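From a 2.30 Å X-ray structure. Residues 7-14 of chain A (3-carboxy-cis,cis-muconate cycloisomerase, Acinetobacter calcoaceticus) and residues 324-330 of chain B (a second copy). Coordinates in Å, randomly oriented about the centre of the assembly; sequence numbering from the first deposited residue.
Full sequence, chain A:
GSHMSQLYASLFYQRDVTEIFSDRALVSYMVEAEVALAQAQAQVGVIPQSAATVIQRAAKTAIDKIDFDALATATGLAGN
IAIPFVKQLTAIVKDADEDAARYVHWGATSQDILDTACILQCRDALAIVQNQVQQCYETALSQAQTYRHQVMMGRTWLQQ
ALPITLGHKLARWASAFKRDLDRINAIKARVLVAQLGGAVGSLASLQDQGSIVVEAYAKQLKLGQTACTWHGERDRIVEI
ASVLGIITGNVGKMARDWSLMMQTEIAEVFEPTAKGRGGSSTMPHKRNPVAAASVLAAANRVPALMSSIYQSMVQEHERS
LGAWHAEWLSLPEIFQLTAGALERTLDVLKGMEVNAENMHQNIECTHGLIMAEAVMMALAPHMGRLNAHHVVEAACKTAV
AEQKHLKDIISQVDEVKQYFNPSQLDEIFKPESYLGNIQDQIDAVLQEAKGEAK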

# COMPACT_ATOMS: atom_id res chain seq x y z
N LEU A 7 -13.74 -18.16 12.27
CA LEU A 7 -12.69 -19.17 12.43
C LEU A 7 -11.31 -18.53 12.51
O LEU A 7 -10.44 -19.03 13.21
CB LEU A 7 -12.65 -20.17 11.27
CG LEU A 7 -13.67 -21.30 11.18
CD1 LEU A 7 -13.36 -22.16 9.93
CD2 LEU A 7 -13.63 -22.13 12.46
N TYR A 8 -11.11 -17.43 11.78
CA TYR A 8 -9.83 -16.73 11.76
C TYR A 8 -9.61 -15.76 12.91
O TYR A 8 -8.48 -15.36 13.16
CB TYR A 8 -9.66 -15.93 10.49
CG TYR A 8 -9.49 -16.76 9.25
CD1 TYR A 8 -8.64 -17.87 9.24
CD2 TYR A 8 -10.20 -16.45 8.09
CE1 TYR A 8 -8.50 -18.67 8.09
CE2 TYR A 8 -10.07 -17.23 6.95
CZ TYR A 8 -9.23 -18.34 6.95
OH TYR A 8 -9.13 -19.10 5.79
N ALA A 9 -10.69 -15.38 13.58
CA ALA A 9 -10.62 -14.43 14.68
C ALA A 9 -9.71 -14.97 15.76
O ALA A 9 -8.99 -14.24 16.43
CB ALA A 9 -12.02 -14.21 15.23
N SER A 10 -9.74 -16.28 15.90
CA SER A 10 -8.98 -16.97 16.93
C SER A 10 -7.49 -16.98 16.63
O SER A 10 -6.63 -16.99 17.51
CB SER A 10 -9.52 -18.39 17.04
OG SER A 10 -8.63 -19.18 17.81
N LEU A 11 -7.20 -16.98 15.34
CA LEU A 11 -5.84 -16.99 14.85
C LEU A 11 -5.13 -15.61 14.88
O LEU A 11 -3.99 -15.51 15.29
CB LEU A 11 -5.87 -17.47 13.41
CG LEU A 11 -5.07 -18.70 13.07
CD1 LEU A 11 -5.14 -18.86 11.58
CD2 LEU A 11 -3.64 -18.54 13.56
N PHE A 12 -5.84 -14.56 14.44
CA PHE A 12 -5.25 -13.24 14.31
C PHE A 12 -5.67 -12.12 15.26
O PHE A 12 -4.92 -11.19 15.46
CB PHE A 12 -5.50 -12.75 12.88
CG PHE A 12 -5.07 -13.71 11.82
CD1 PHE A 12 -3.71 -14.00 11.63
CD2 PHE A 12 -6.01 -14.28 10.95
CE1 PHE A 12 -3.29 -14.87 10.59
CE2 PHE A 12 -5.61 -15.14 9.91
CZ PHE A 12 -4.24 -15.43 9.71
N TYR A 13 -6.85 -12.21 15.86
CA TYR A 13 -7.27 -11.09 16.67
C TYR A 13 -7.19 -11.34 18.14
O TYR A 13 -6.66 -12.34 18.58
CB TYR A 13 -8.67 -10.64 16.30
CG TYR A 13 -8.88 -10.47 14.80
CD1 TYR A 13 -7.92 -9.83 14.00
CD2 TYR A 13 -10.05 -10.91 14.19
CE1 TYR A 13 -8.12 -9.63 12.64
CE2 TYR A 13 -10.28 -10.71 12.82
CZ TYR A 13 -9.29 -10.07 12.04
OH TYR A 13 -9.47 -9.95 10.66
N GLN A 14 -7.69 -10.40 18.90
CA GLN A 14 -7.67 -10.51 20.34
C GLN A 14 -9.14 -10.37 20.74
O GLN A 14 -9.81 -9.42 20.33
CB GLN A 14 -6.79 -9.41 20.91
CG GLN A 14 -6.37 -9.60 22.36
CD GLN A 14 -7.46 -9.18 23.35
OE1 GLN A 14 -8.26 -8.29 23.06
NE2 GLN A 14 -7.47 -9.81 24.52
N TRP B 324 1.81 -16.60 3.78
CA TRP B 324 0.70 -17.48 3.39
C TRP B 324 -0.53 -17.22 4.26
O TRP B 324 -1.67 -17.16 3.75
CB TRP B 324 1.18 -18.94 3.48
CG TRP B 324 0.10 -19.98 3.23
CD1 TRP B 324 -0.83 -19.98 2.21
CD2 TRP B 324 -0.12 -21.18 3.97
NE1 TRP B 324 -1.60 -21.10 2.29
CE2 TRP B 324 -1.19 -21.86 3.36
CE3 TRP B 324 0.48 -21.74 5.10
CZ2 TRP B 324 -1.66 -23.07 3.84
CZ3 TRP B 324 0.01 -22.96 5.58
CH2 TRP B 324 -1.05 -23.61 4.95
N HIS B 325 -0.33 -17.07 5.56
CA HIS B 325 -1.43 -16.76 6.48
C HIS B 325 -2.17 -15.45 6.04
O HIS B 325 -3.40 -15.38 6.09
CB HIS B 325 -0.87 -16.58 7.92
CG HIS B 325 -0.55 -17.88 8.61
ND1 HIS B 325 0.38 -18.77 8.12
CD2 HIS B 325 -1.12 -18.49 9.67
CE1 HIS B 325 0.35 -19.89 8.83
NE2 HIS B 325 -0.56 -19.74 9.78
N ALA B 326 -1.43 -14.44 5.60
CA ALA B 326 -2.03 -13.15 5.23
C ALA B 326 -2.98 -13.28 4.05
O ALA B 326 -3.97 -12.57 3.97
CB ALA B 326 -0.94 -12.12 4.91
N GLU B 327 -2.69 -14.20 3.13
CA GLU B 327 -3.56 -14.43 1.96
C GLU B 327 -4.96 -14.83 2.40
O GLU B 327 -5.96 -14.48 1.74
CB GLU B 327 -3.08 -15.59 1.06
CG GLU B 327 -1.72 -15.47 0.36
CD GLU B 327 -1.30 -16.82 -0.28
OE1 GLU B 327 -2.19 -17.68 -0.56
OE2 GLU B 327 -0.11 -17.03 -0.50
N TRP B 328 -5.06 -15.58 3.50
CA TRP B 328 -6.38 -16.01 3.92
C TRP B 328 -7.26 -14.83 4.28
O TRP B 328 -8.48 -14.97 4.29
CB TRP B 328 -6.31 -16.97 5.14
CG TRP B 328 -5.38 -18.12 4.99
CD1 TRP B 328 -4.96 -18.73 3.81
CD2 TRP B 328 -4.72 -18.81 6.05
NE1 TRP B 328 -4.09 -19.75 4.09
CE2 TRP B 328 -3.92 -19.83 5.45
CE3 TRP B 328 -4.72 -18.67 7.45
CZ2 TRP B 328 -3.13 -20.70 6.21
CZ3 TRP B 328 -3.93 -19.55 8.22
CH2 TRP B 328 -3.15 -20.54 7.60
N LEU B 329 -6.65 -13.70 4.62
CA LEU B 329 -7.42 -12.52 4.96
C LEU B 329 -7.60 -11.58 3.76
O LEU B 329 -8.65 -10.99 3.61
CB LEU B 329 -6.72 -11.71 6.05
CG LEU B 329 -6.73 -12.42 7.42
CD1 LEU B 329 -5.91 -11.64 8.41
CD2 LEU B 329 -8.15 -12.58 7.94
N SER B 330 -6.61 -11.46 2.90
CA SER B 330 -6.75 -10.50 1.83
C SER B 330 -7.54 -10.93 0.60
O SER B 330 -8.40 -10.17 0.15
CB SER B 330 -5.35 -10.02 1.42
OG SER B 330 -4.65 -11.09 0.78
O HOH W 1 -10.00 -17.68 3.55

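Contacts between subunits need not rely on direct polar bonds, and the meeting of these two copies of the cycloisomerase is a compact example. No hydrogen bond joins the two stretches directly; their 356 Å² of buried surface is built almost wholly from aromatic and aliphatic side chains.

The backbone sets the spacing. Residues 324-330 of chain B lie within a longer helix, whereas chain A contributes a short helical turn in which F12(A) N bonds to Y8(A) O at 3.0 Å and Y13(A) N to A9(A) O at 3.0 Å. The CA atoms of Y8(A) and L329(B) are 8.4 Å apart, and those of F12(A) and H325(B) 9.4 Å, leaving room for side chains between the two backbones. Y8(A), L11(A) and F12(A) point toward chain B, and A9(A) points away.

Apolar packing supplies most of the contact. L329(B) CD1 sits over one face of the F12(A) ring, 4.0 Å from its centroid and 23° off the normal, a CH-pi arrangement in which a weakly polarised methyl group meets the pi cloud. W328(B) fits among three residues: its CZ3 edge meets L11(A) CD1 at 3.6 Å, its CE3 lies 4.0 Å from F12(A) CZ at the phenyl edge, and its CB is 3.7 Å from Y8(A) CZ. The Y8(A) ring and the five-membered ring of W328(B) are inclined by only 15°, but with centroids 5.9 Å apart they are slid past one another and barely overlap.

Polar chemistry enters through solvent. Water 1 lies 2.8 Å from Y8(A) OH and donates to W328(B) O at 3.2 Å, bridging the chains where the tyrosine hydroxyl and a helix carbonyl do not bond directly. Y13(A) OH, 4.0 Å from L329(B) CD2, finds its hydrogen bond elsewhere in the structure.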